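Local coordinates for protein isomaltodextranase (Arthrobacter globiformis, PDB 5AWO) that hydrolyses the alpha-1,6-glucosidic linkages of dextran, releasing successive isomaltose units from the non-reducing ends of the chains, at residues 126-132 / 167-172; 158-164 / 216-221; 492-496 / 570-574; 532-538 / 564-570. All coordinates share one frame; numbering follows the deposited sequence.

Contact 1. Residues 126-132 / 167-172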
# COMPACT_ATOMS: atom_id res chain seq x y z
N ASN A 126 14.40 3.26 -11.76
CA ASN A 126 13.47 4.29 -12.21
C ASN A 126 13.61 4.38 -13.72
O ASN A 126 14.68 4.72 -14.21
CB ASN A 126 13.79 5.63 -11.53
CG ASN A 126 12.76 6.70 -11.85
OD1 ASN A 126 12.23 6.73 -12.97
ND2 ASN A 126 12.46 7.58 -10.88
N PRO A 127 12.53 4.06 -14.46
CA PRO A 127 12.67 3.99 -15.93
C PRO A 127 12.73 5.35 -16.61
O PRO A 127 12.81 5.39 -17.85
CB PRO A 127 11.44 3.22 -16.34
CG PRO A 127 10.42 3.60 -15.31
CD PRO A 127 11.18 3.72 -14.02
N LEU A 128 12.74 6.44 -15.83
CA LEU A 128 13.08 7.75 -16.37
C LEU A 128 14.56 8.09 -16.24
O LEU A 128 14.98 9.20 -16.60
CB LEU A 128 12.20 8.86 -15.79
CG LEU A 128 11.00 9.06 -16.75
CD1 LEU A 128 9.98 7.96 -16.61
CD2 LEU A 128 10.34 10.39 -16.50
N TRP A 129 15.36 7.17 -15.70
CA TRP A 129 16.80 7.32 -15.71
C TRP A 129 17.31 6.87 -17.07
O TRP A 129 16.89 5.81 -17.58
CB TRP A 129 17.50 6.52 -14.60
CG TRP A 129 17.42 7.15 -13.24
CD1 TRP A 129 17.39 8.47 -12.94
CD2 TRP A 129 17.37 6.45 -11.99
NE1 TRP A 129 17.31 8.64 -11.56
CE2 TRP A 129 17.29 7.42 -10.97
CE3 TRP A 129 17.40 5.10 -11.65
CZ2 TRP A 129 17.24 7.07 -9.62
CZ3 TRP A 129 17.31 4.76 -10.31
CH2 TRP A 129 17.24 5.74 -9.30
N VAL A 130 18.24 7.64 -17.61
CA VAL A 130 18.94 7.27 -18.83
C VAL A 130 20.43 7.35 -18.53
O VAL A 130 20.94 8.44 -18.18
CB VAL A 130 18.57 8.23 -19.99
CG1 VAL A 130 19.15 7.72 -21.29
CG2 VAL A 130 17.06 8.41 -20.11
N HIS A 131 21.15 6.25 -18.65
CA HIS A 131 22.55 6.27 -18.25
C HIS A 131 23.40 7.07 -19.23
O HIS A 131 23.24 6.92 -20.45
CB HIS A 131 23.14 4.87 -18.11
CG HIS A 131 24.31 4.83 -17.18
ND1 HIS A 131 25.54 5.36 -17.51
CD2 HIS A 131 24.40 4.48 -15.88
CE1 HIS A 131 26.36 5.24 -16.49
NE2 HIS A 131 25.68 4.72 -15.47
N ARG A 132 24.32 7.87 -18.72
CA ARG A 132 25.22 8.64 -19.56
C ARG A 132 25.98 7.75 -20.56
O ARG A 132 26.21 8.15 -21.70
CB ARG A 132 26.19 9.44 -18.70
CG ARG A 132 27.08 10.40 -19.44
CD ARG A 132 27.89 11.18 -18.42
NE ARG A 132 28.82 12.11 -19.03
CZ ARG A 132 29.43 13.10 -18.38
NH1 ARG A 132 29.21 13.29 -17.09
NH2 ARG A 132 30.27 13.91 -19.04
N ASN A 167 26.39 13.13 -12.11
CA ASN A 167 26.68 13.28 -13.53
C ASN A 167 26.74 11.97 -14.30
O ASN A 167 27.38 11.89 -15.36
CB ASN A 167 27.98 14.08 -13.68
CG ASN A 167 29.21 13.29 -13.30
OD1 ASN A 167 29.16 12.20 -12.73
ND2 ASN A 167 30.37 13.86 -13.63
N GLN A 168 26.03 10.96 -13.80
CA GLN A 168 26.05 9.64 -14.40
C GLN A 168 24.70 9.20 -14.97
O GLN A 168 24.68 8.37 -15.89
CB GLN A 168 26.55 8.59 -13.41
CG GLN A 168 28.02 8.82 -13.03
CD GLN A 168 28.96 8.70 -14.22
OE1 GLN A 168 29.74 9.62 -14.52
NE2 GLN A 168 28.89 7.59 -14.92
N LEU A 169 23.60 9.70 -14.42
CA LEU A 169 22.27 9.37 -14.89
C LEU A 169 21.58 10.64 -15.32
O LEU A 169 21.56 11.63 -14.57
CB LEU A 169 21.44 8.73 -13.75
CG LEU A 169 21.96 7.43 -13.15
CD1 LEU A 169 21.22 7.04 -11.87
CD2 LEU A 169 21.86 6.31 -14.16
N TYR A 170 21.03 10.66 -16.54
CA TYR A 170 20.16 11.73 -16.93
C TYR A 170 18.74 11.48 -16.47
O TYR A 170 18.33 10.31 -16.36
CB TYR A 170 20.09 11.87 -18.46
CG TYR A 170 21.32 12.42 -19.12
CD1 TYR A 170 22.36 11.59 -19.53
CD2 TYR A 170 21.46 13.79 -19.33
CE1 TYR A 170 23.50 12.11 -20.14
CE2 TYR A 170 22.60 14.31 -19.93
CZ TYR A 170 23.60 13.46 -20.34
OH TYR A 170 24.74 13.98 -20.94
N TRP A 171 17.97 12.53 -16.25
CA TRP A 171 16.54 12.39 -16.24
C TRP A 171 16.03 12.49 -17.69
O TRP A 171 16.42 13.38 -18.44
CB TRP A 171 15.86 13.48 -15.42
CG TRP A 171 15.90 13.31 -13.93
CD1 TRP A 171 16.38 14.21 -13.02
CD2 TRP A 171 15.38 12.21 -13.17
NE1 TRP A 171 16.22 13.73 -11.76
CE2 TRP A 171 15.60 12.51 -11.81
CE3 TRP A 171 14.74 11.01 -13.50
CZ2 TRP A 171 15.20 11.65 -10.77
CZ3 TRP A 171 14.34 10.15 -12.47
CH2 TRP A 171 14.59 10.47 -11.12
N LEU A 172 15.18 11.55 -18.06
CA LEU A 172 14.52 11.54 -19.37
C LEU A 172 13.72 12.79 -19.60
O LEU A 172 13.06 13.26 -18.70
CB LEU A 172 13.60 10.32 -19.43
CG LEU A 172 12.65 10.23 -20.64
CD1 LEU A 172 13.49 9.97 -21.86
CD2 LEU A 172 11.62 9.14 -20.42
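With CG of both Trp129 and Trp171 anti to the carbonyl carbon (chi1 -77° and -78°), the two indoles leave their strands on the same face and lie alongside each other. They form an offset stack: the five-membered ring of Trp129 meets the six-membered ring of Trp171, with centroids 4.4 Å apart. Trp129 NE1 stands over the rim of the Trp171 face, 3.3 Å from Trp171 CH2. Leu169 CD1 sits over the centre of the Trp129 five-membered ring in a CH-pi contact, and Asn126 CB lies against the opposite face. In the backbone, strands 129-131 and 169-172 pair as a two-stranded antiparallel sheet, with Val130 and Tyr170 as the hydrogen-bonded pair (Val130 N to Tyr170 O 2.9 Å, Tyr170 N to Val130 O 2.8 Å). At the far end the extended chain of Arg132 carries NH1 to a lone pair of Asn167 O, 2.9 Å away and in the guanidinium plane, while its NE forms a salt bridge with Glu136. A methionine in place of Arg132 would probably leave Asn167 O without this donor and Glu136 without its charged mate. Asn126 ND2 reaches past the edge of Trp171 to bond the backbone O of Asp201, the probable nucleophile, whose side chain is about 5 Å from that of Trp129. The chemistry thus suggests that Trp129, covered on both faces, is held in place beside that residue.

Contact 2. Residues 158-164 / 216-221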
# COMPACT_ATOMS: atom_id res chain seq x y z
N ASP A 158 21.00 17.73 -17.91
CA ASP A 158 19.85 17.46 -17.02
C ASP A 158 20.09 16.12 -16.30
O ASP A 158 19.45 15.10 -16.58
CB ASP A 158 18.53 17.47 -17.83
CG ASP A 158 17.29 17.31 -16.98
OD1 ASP A 158 17.38 17.23 -15.74
OD2 ASP A 158 16.18 17.28 -17.55
N PHE A 159 21.07 16.14 -15.39
CA PHE A 159 21.47 14.97 -14.63
C PHE A 159 20.66 14.82 -13.36
O PHE A 159 20.30 15.81 -12.69
CB PHE A 159 22.94 15.03 -14.21
CG PHE A 159 23.88 14.93 -15.37
CD1 PHE A 159 24.01 13.74 -16.08
CD2 PHE A 159 24.62 16.02 -15.76
CE1 PHE A 159 24.87 13.65 -17.18
CE2 PHE A 159 25.49 15.92 -16.84
CZ PHE A 159 25.61 14.75 -17.54
N PHE A 160 20.33 13.57 -13.07
CA PHE A 160 19.87 13.21 -11.74
C PHE A 160 20.90 13.70 -10.72
O PHE A 160 22.09 13.43 -10.85
CB PHE A 160 19.73 11.69 -11.68
CG PHE A 160 19.59 11.15 -10.28
CD1 PHE A 160 18.47 11.46 -9.53
CD2 PHE A 160 20.56 10.36 -9.74
CE1 PHE A 160 18.34 10.96 -8.23
CE2 PHE A 160 20.45 9.87 -8.45
CZ PHE A 160 19.33 10.18 -7.70
N ALA A 161 20.41 14.41 -9.70
CA ALA A 161 21.25 14.91 -8.60
C ALA A 161 22.32 15.90 -9.05
O ALA A 161 23.34 16.04 -8.39
CB ALA A 161 21.87 13.75 -7.81
N ARG A 162 22.08 16.55 -10.18
CA ARG A 162 23.04 17.50 -10.77
C ARG A 162 23.63 18.45 -9.74
O ARG A 162 24.84 18.70 -9.73
CB ARG A 162 22.30 18.30 -11.83
CG ARG A 162 23.06 19.43 -12.51
CD ARG A 162 22.11 20.21 -13.40
NE ARG A 162 21.14 20.99 -12.63
CZ ARG A 162 20.14 21.70 -13.14
NH1 ARG A 162 19.93 21.73 -14.44
NH2 ARG A 162 19.33 22.37 -12.33
N ASP A 163 22.79 18.98 -8.86
CA ASP A 163 23.24 20.07 -8.01
C ASP A 163 24.03 19.61 -6.80
O ASP A 163 24.62 20.45 -6.12
CB ASP A 163 22.07 20.95 -7.61
CG ASP A 163 21.36 21.53 -8.80
OD1 ASP A 163 22.04 22.02 -9.73
OD2 ASP A 163 20.13 21.51 -8.84
N ILE A 164 24.08 18.31 -6.55
CA ILE A 164 24.93 17.75 -5.50
C ILE A 164 26.00 16.84 -6.09
O ILE A 164 26.53 15.94 -5.42
CB ILE A 164 24.08 17.06 -4.40
CG1 ILE A 164 23.15 15.99 -4.97
CG2 ILE A 164 23.27 18.11 -3.65
CD1 ILE A 164 22.60 15.07 -3.89
N GLN A 216 17.93 22.35 -3.46
CA GLN A 216 17.78 22.05 -4.88
C GLN A 216 18.73 20.92 -5.22
O GLN A 216 19.94 20.97 -4.93
CB GLN A 216 18.15 23.24 -5.77
CG GLN A 216 17.47 24.54 -5.44
CD GLN A 216 15.98 24.50 -5.63
OE1 GLN A 216 15.47 23.75 -6.47
NE2 GLN A 216 15.26 25.34 -4.89
N VAL A 217 18.20 19.87 -5.83
CA VAL A 217 19.03 18.73 -6.17
C VAL A 217 19.25 18.54 -7.67
O VAL A 217 20.28 18.04 -8.08
CB VAL A 217 18.50 17.44 -5.54
CG1 VAL A 217 18.68 17.50 -4.03
CG2 VAL A 217 17.06 17.18 -5.92
N ASN A 218 18.24 18.89 -8.47
CA ASN A 218 18.38 18.87 -9.94
C ASN A 218 17.29 19.70 -10.60
O ASN A 218 16.52 20.37 -9.92
CB ASN A 218 18.48 17.42 -10.47
CG ASN A 218 17.26 16.56 -10.17
OD1 ASN A 218 16.11 16.91 -10.51
ND2 ASN A 218 17.52 15.41 -9.60
N ALA A 219 17.25 19.69 -11.93
CA ALA A 219 16.20 20.39 -12.65
C ALA A 219 14.82 19.84 -12.32
O ALA A 219 14.67 18.62 -12.19
CB ALA A 219 16.43 20.31 -14.15
N PRO A 220 13.80 20.70 -12.21
CA PRO A 220 12.43 20.24 -12.12
C PRO A 220 11.92 19.75 -13.49
O PRO A 220 12.41 20.22 -14.52
CB PRO A 220 11.67 21.48 -11.68
CG PRO A 220 12.42 22.59 -12.33
CD PRO A 220 13.86 22.18 -12.27
N HIS A 221 10.93 18.88 -13.49
CA HIS A 221 10.29 18.46 -14.75
C HIS A 221 8.81 18.74 -14.85
O HIS A 221 8.24 18.60 -15.94
CB HIS A 221 10.65 17.01 -15.05
CG HIS A 221 12.12 16.84 -15.20
ND1 HIS A 221 12.96 16.67 -14.13
CD2 HIS A 221 12.92 16.98 -16.28
CE1 HIS A 221 14.21 16.65 -14.55
NE2 HIS A 221 14.22 16.84 -15.86
O HOH W 1 19.05 18.10 -13.68
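A type II beta turn from Phe159 to Arg162, beside the probable active site of the GH27 barrel, is fastened here to the loop that precedes helix 223-237. Asp158 and His221 approach from opposite directions with carboxylate and imidazole nearly coplanar, 8° apart. His221 NE2 donates to the syn lone pair of Asp158 OD2 over 2.6 Å, a nearly straight bond that lies in the ring plane. Having CG anti to the backbone N (chi1 -175°) swings the Asp158 carboxylate to the histidine edge. The other oxygen, Asp158 OD1, accepts from a water 2.8 Å away, which also donates to Phe159 O and accepts from Ala219 N. Farther along, Asp163 N donates to Val217 O at 2.8 Å, from above the carbonyl plane. The bent chain of Arg162 lays one guanidinium face over Ala219 N, and its NE forms a salt bridge with Asp163 OD1 at 3.2 Å. Without the Asp158 carboxylate, as with an alanine here, His221 NE2 would probably lose its acceptor and the water one of its anchors, and the imidazole would be freer to turn. His221 ND1 bonds the backbone O of Tyr206, and the ring of that tyrosine stacks on the imidazole. With both nitrogens engaged, the ring is held in one orientation, and a negative carboxylate in its plane would be expected to polarise it and perhaps to stabilise a protonated form.

Contact 3. Residues 492-496 / 570-574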
# COMPACT_ATOMS: atom_id res chain seq x y z
N ASN A 492 -20.36 12.98 12.86
CA ASN A 492 -21.01 14.22 13.25
C ASN A 492 -22.53 14.16 13.26
O ASN A 492 -23.18 15.20 13.38
CB ASN A 492 -20.50 15.39 12.42
CG ASN A 492 -20.81 15.26 10.95
OD1 ASN A 492 -21.02 14.17 10.41
ND2 ASN A 492 -20.82 16.41 10.26
N HIS A 493 -23.09 12.95 13.15
CA HIS A 493 -24.52 12.71 13.38
C HIS A 493 -24.65 11.50 14.30
O HIS A 493 -24.21 10.41 13.93
CB HIS A 493 -25.24 12.46 12.05
CG HIS A 493 -25.12 13.59 11.08
ND1 HIS A 493 -25.62 14.85 11.34
CD2 HIS A 493 -24.54 13.66 9.86
CE1 HIS A 493 -25.35 15.65 10.32
NE2 HIS A 493 -24.70 14.96 9.41
N PRO A 494 -25.27 11.67 15.48
CA PRO A 494 -25.31 10.48 16.37
C PRO A 494 -26.15 9.28 15.87
O PRO A 494 -26.92 9.41 14.91
CB PRO A 494 -25.84 11.03 17.71
CG PRO A 494 -26.25 12.44 17.47
CD PRO A 494 -25.69 12.91 16.16
N GLY A 495 -25.97 8.12 16.51
CA GLY A 495 -26.76 6.91 16.21
C GLY A 495 -26.04 5.85 15.41
O GLY A 495 -26.54 4.74 15.21
N TYR A 496 -24.86 6.20 14.90
CA TYR A 496 -24.01 5.21 14.24
C TYR A 496 -23.55 4.14 15.23
O TYR A 496 -23.36 4.42 16.41
CB TYR A 496 -22.79 5.90 13.60
CG TYR A 496 -22.01 6.77 14.55
CD1 TYR A 496 -21.05 6.24 15.39
CD2 TYR A 496 -22.25 8.13 14.63
CE1 TYR A 496 -20.33 7.03 16.24
CE2 TYR A 496 -21.57 8.94 15.51
CZ TYR A 496 -20.59 8.38 16.32
OH TYR A 496 -19.91 9.19 17.18
N TRP A 570 -30.69 13.57 9.66
CA TRP A 570 -29.39 12.93 9.46
C TRP A 570 -28.97 12.04 10.64
O TRP A 570 -28.10 11.20 10.46
CB TRP A 570 -28.31 13.98 9.14
CG TRP A 570 -28.39 14.46 7.70
CD1 TRP A 570 -28.75 15.72 7.28
CD2 TRP A 570 -28.12 13.70 6.52
NE1 TRP A 570 -28.72 15.77 5.91
CE2 TRP A 570 -28.35 14.56 5.41
CE3 TRP A 570 -27.72 12.38 6.28
CZ2 TRP A 570 -28.17 14.13 4.09
CZ3 TRP A 570 -27.54 11.96 4.98
CH2 TRP A 570 -27.77 12.83 3.90
N ASP A 571 -29.61 12.22 11.81
CA ASP A 571 -29.44 11.34 13.00
C ASP A 571 -30.28 10.06 12.96
O ASP A 571 -30.21 9.25 13.89
CB ASP A 571 -29.86 12.06 14.29
CG ASP A 571 -28.99 13.23 14.62
OD1 ASP A 571 -28.06 13.54 13.85
OD2 ASP A 571 -29.26 13.87 15.67
N THR A 572 -31.11 9.89 11.94
CA THR A 572 -31.91 8.69 11.78
C THR A 572 -31.19 7.70 10.86
O THR A 572 -30.73 8.09 9.79
CB THR A 572 -33.29 9.04 11.16
OG1 THR A 572 -33.84 10.17 11.85
CG2 THR A 572 -34.24 7.89 11.26
N TRP A 573 -31.16 6.43 11.26
CA TRP A 573 -30.51 5.38 10.51
C TRP A 573 -31.52 4.31 10.10
O TRP A 573 -32.39 3.92 10.90
CB TRP A 573 -29.35 4.76 11.34
CG TRP A 573 -28.32 5.81 11.71
CD1 TRP A 573 -28.35 6.64 12.77
CD2 TRP A 573 -27.12 6.12 10.99
NE1 TRP A 573 -27.26 7.48 12.76
CE2 TRP A 573 -26.48 7.18 11.67
CE3 TRP A 573 -26.53 5.63 9.83
CZ2 TRP A 573 -25.28 7.75 11.23
CZ3 TRP A 573 -25.35 6.19 9.39
CH2 TRP A 573 -24.74 7.24 10.08
N GLY A 574 -31.41 3.84 8.87
CA GLY A 574 -32.20 2.72 8.39
C GLY A 574 -31.35 1.61 7.82
O GLY A 574 -30.12 1.75 7.70
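Trp573 NE1 donates to Pro494 O over 2.9 Å, a nearly straight bond (170°) that lies in the indole plane although it meets the carbonyl from a tilted direction. The same indole is wedged against the turn: Tyr496 N lies over one face, offset toward the rim, and Tyr496 CB rests 3.9 Å from Trp573 CZ2. On the opposite face, also toward the rim, sits Trp570 O. Gly495 takes a positive phi where the chain bends round the ring, and a side chain there would run into Trp573 CD1. His493 O points at the indole edge, 3.9 Å from Trp573 CZ2; it is buried by the contact and finds no hydrogen-bonding partner. Both segments are loops of the carbohydrate-binding module, one between strands 488-490 and 501-505, the other leading into strand 574-582, and the contact lies away from the probable catalytic residues. The second half of the interface is centred on His493. Its ring, with CG anti to the carbonyl carbon (chi1 -59°), offers one face to Trp570 CB, which stands 3.5 Å from the ring centroid and almost on its normal. Beyond CB the Trp570 indole runs near parallel to the imidazole but slid aside, with planes 23° apart and little overlap. Asp571 OD1 approaches the edge of the imidazole and also touches Pro494 CD at 3.4 Å, nestling its carboxylate beside the pyrrolidine.

Contact 4. Residues 532-538 / 564-570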
# COMPACT_ATOMS: atom_id res chain seq x y z
N TYR A 532 -27.63 -2.83 4.20
CA TYR A 532 -26.87 -1.58 4.24
C TYR A 532 -27.44 -0.66 5.32
O TYR A 532 -28.59 -0.21 5.20
CB TYR A 532 -26.96 -0.85 2.88
CG TYR A 532 -26.73 -1.66 1.63
CD1 TYR A 532 -27.77 -2.40 1.04
CD2 TYR A 532 -25.51 -1.62 0.95
CE1 TYR A 532 -27.56 -3.11 -0.12
CE2 TYR A 532 -25.29 -2.33 -0.21
CZ TYR A 532 -26.32 -3.08 -0.77
OH TYR A 532 -26.07 -3.78 -1.93
N ARG A 533 -26.69 -0.39 6.39
CA ARG A 533 -27.15 0.58 7.38
C ARG A 533 -26.68 1.95 6.95
O ARG A 533 -25.47 2.17 6.75
CB ARG A 533 -26.69 0.25 8.81
CG ARG A 533 -27.39 1.10 9.87
CD ARG A 533 -27.14 0.63 11.29
NE ARG A 533 -28.07 1.24 12.25
CZ ARG A 533 -27.80 2.22 13.10
NH1 ARG A 533 -26.59 2.76 13.20
NH2 ARG A 533 -28.75 2.67 13.92
N TYR A 534 -27.62 2.88 6.85
CA TYR A 534 -27.38 4.15 6.18
C TYR A 534 -28.18 5.29 6.82
O TYR A 534 -29.14 5.04 7.57
CB TYR A 534 -27.79 4.03 4.70
CG TYR A 534 -29.30 4.12 4.51
CD1 TYR A 534 -30.11 3.01 4.70
CD2 TYR A 534 -29.91 5.33 4.22
CE1 TYR A 534 -31.49 3.09 4.56
CE2 TYR A 534 -31.29 5.43 4.09
CZ TYR A 534 -32.06 4.30 4.27
OH TYR A 534 -33.44 4.39 4.14
N ALA A 535 -27.78 6.52 6.55
CA ALA A 535 -28.59 7.72 6.82
C ALA A 535 -28.82 8.46 5.48
O ALA A 535 -27.97 8.42 4.58
CB ALA A 535 -27.92 8.64 7.81
N ASN A 536 -29.98 9.10 5.35
CA ASN A 536 -30.32 9.92 4.17
C ASN A 536 -31.46 10.87 4.52
O ASN A 536 -32.61 10.44 4.57
CB ASN A 536 -30.77 9.04 3.01
CG ASN A 536 -31.45 9.84 1.89
OD1 ASN A 536 -31.26 11.04 1.76
ND2 ASN A 536 -32.24 9.15 1.08
N ALA A 537 -31.11 12.11 4.79
CA ALA A 537 -32.10 13.15 5.07
C ALA A 537 -32.04 14.20 3.98
O ALA A 537 -32.10 15.39 4.26
CB ALA A 537 -31.85 13.79 6.42
N THR A 538 -31.90 13.76 2.73
CA THR A 538 -31.92 14.68 1.59
C THR A 538 -33.33 15.17 1.25
O THR A 538 -33.48 16.11 0.48
CB THR A 538 -31.36 14.03 0.32
OG1 THR A 538 -32.09 12.83 0.03
CG2 THR A 538 -29.85 13.72 0.49
N PHE A 564 -32.31 3.98 -1.48
CA PHE A 564 -32.19 4.28 -0.06
C PHE A 564 -33.23 5.34 0.35
O PHE A 564 -33.05 6.52 0.06
CB PHE A 564 -30.76 4.78 0.24
CG PHE A 564 -29.69 3.75 0.00
CD1 PHE A 564 -29.13 3.57 -1.25
CD2 PHE A 564 -29.23 2.96 1.05
CE1 PHE A 564 -28.14 2.62 -1.47
CE2 PHE A 564 -28.25 2.01 0.83
CZ PHE A 564 -27.70 1.83 -0.42
N PRO A 565 -34.31 4.92 1.03
CA PRO A 565 -35.40 5.86 1.38
C PRO A 565 -34.97 7.05 2.25
O PRO A 565 -34.11 6.90 3.13
CB PRO A 565 -36.40 4.98 2.14
CG PRO A 565 -36.17 3.60 1.63
CD PRO A 565 -34.69 3.52 1.28
N GLY A 566 -35.57 8.21 2.00
CA GLY A 566 -35.34 9.40 2.80
C GLY A 566 -35.89 9.20 4.20
O GLY A 566 -36.93 8.55 4.38
N LEU A 567 -35.18 9.74 5.19
CA LEU A 567 -35.53 9.64 6.60
C LEU A 567 -35.55 11.05 7.17
O LEU A 567 -35.05 11.99 6.56
CB LEU A 567 -34.52 8.76 7.34
CG LEU A 567 -34.31 7.33 6.81
CD1 LEU A 567 -33.15 6.64 7.50
CD2 LEU A 567 -35.57 6.49 6.94
N ALA A 568 -36.12 11.20 8.37
CA ALA A 568 -36.46 12.52 8.89
C ALA A 568 -35.27 13.43 9.13
O ALA A 568 -35.32 14.62 8.83
CB ALA A 568 -37.27 12.38 10.17
N THR A 569 -34.20 12.87 9.69
CA THR A 569 -33.06 13.68 10.05
C THR A 569 -31.80 12.88 9.73
O THR A 569 -31.87 11.68 9.53
CB THR A 569 -33.04 14.01 11.55
OG1 THR A 569 -32.79 12.81 12.29
CG2 THR A 569 -34.40 14.62 12.02
N TRP A 570 -30.69 13.57 9.66
CA TRP A 570 -29.39 12.93 9.46
C TRP A 570 -28.97 12.04 10.64
O TRP A 570 -28.10 11.20 10.46
CB TRP A 570 -28.31 13.98 9.14
CG TRP A 570 -28.39 14.46 7.70
CD1 TRP A 570 -28.75 15.72 7.28
CD2 TRP A 570 -28.12 13.70 6.52
NE1 TRP A 570 -28.72 15.77 5.91
CE2 TRP A 570 -28.35 14.56 5.41
CE3 TRP A 570 -27.72 12.38 6.28
CZ2 TRP A 570 -28.17 14.13 4.09
CZ3 TRP A 570 -27.54 11.96 4.98
CH2 TRP A 570 -27.77 12.83 3.90
O HOH W 2 -31.24 9.59 7.60
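The backbone of 564-570 curls round the end of strand 532-535, with Leu567 N donating to Asn536 O at 2.7 Å and Gly566 CA and Ala537 CA adding CA-H...O contacts. A water joins the chains again by accepting from Asn536 N and donating to Thr569 O. Phe564 is the apolar hub: its edge points to the faces of both Tyr532 and Tyr534, two edge-to-face pairs with planes 77° and 73° apart. Its CD2 stands 3.6 Å from Tyr534 CG, and CE2 meets Tyr532 CB. With CG lodged between the backbone N and the carbonyl carbon (chi1 78°), Tyr534 lies across the loop, and its OH donates to Pro565 O at 2.8 Å. Asn536 is gripped at both ends of its amide. ND2 donates to Phe564 O at 2.9 Å, somewhat bent, and also to Asp540 O; OD1 receives Thr538 N, making an Asx turn, and Thr538 OG1, at 2.6 Å on a lone pair. At the loop's end Ala537 CB stands squarely over the five-membered ring of Trp570, 3.5 Å from its centroid, and Ala537 N lies over the rim of the same indole. In the carbohydrate-binding module the cluster of Tyr532, Tyr534 and Phe564 lies between sheets: Tyr532 reaches Ile606 of strand 601-609, while Tyr532 and Phe564 both pack on Ile591 of strand 585-592 and touch strand 542-549.

In the fold
After a short N-terminal strand, 17-18, that pairs with strand 555-564 of the carbohydrate-binding module, the chain enters the catalytic barrel. Contact 1 closes the excursion from 126-132 to 167-172, and contact 2 crosses it: 158-164 lies within that excursion but pairs with 216-221, farther on. Strands 158-159 and 169-172 join the two through Leu169 O with Phe160 N and Trp171 N with Asp158 O, so both lie together beside the probable nucleophile. Much later, in the carbohydrate-binding module, contact 3 spans 492-496 to 570-574, and contact 4 falls inside that span, sharing Trp570. Gly495 O bonds Arg533 NH1 between them. The two pairs stand apart, with contacts 1 and 3 about 55 Å between centres.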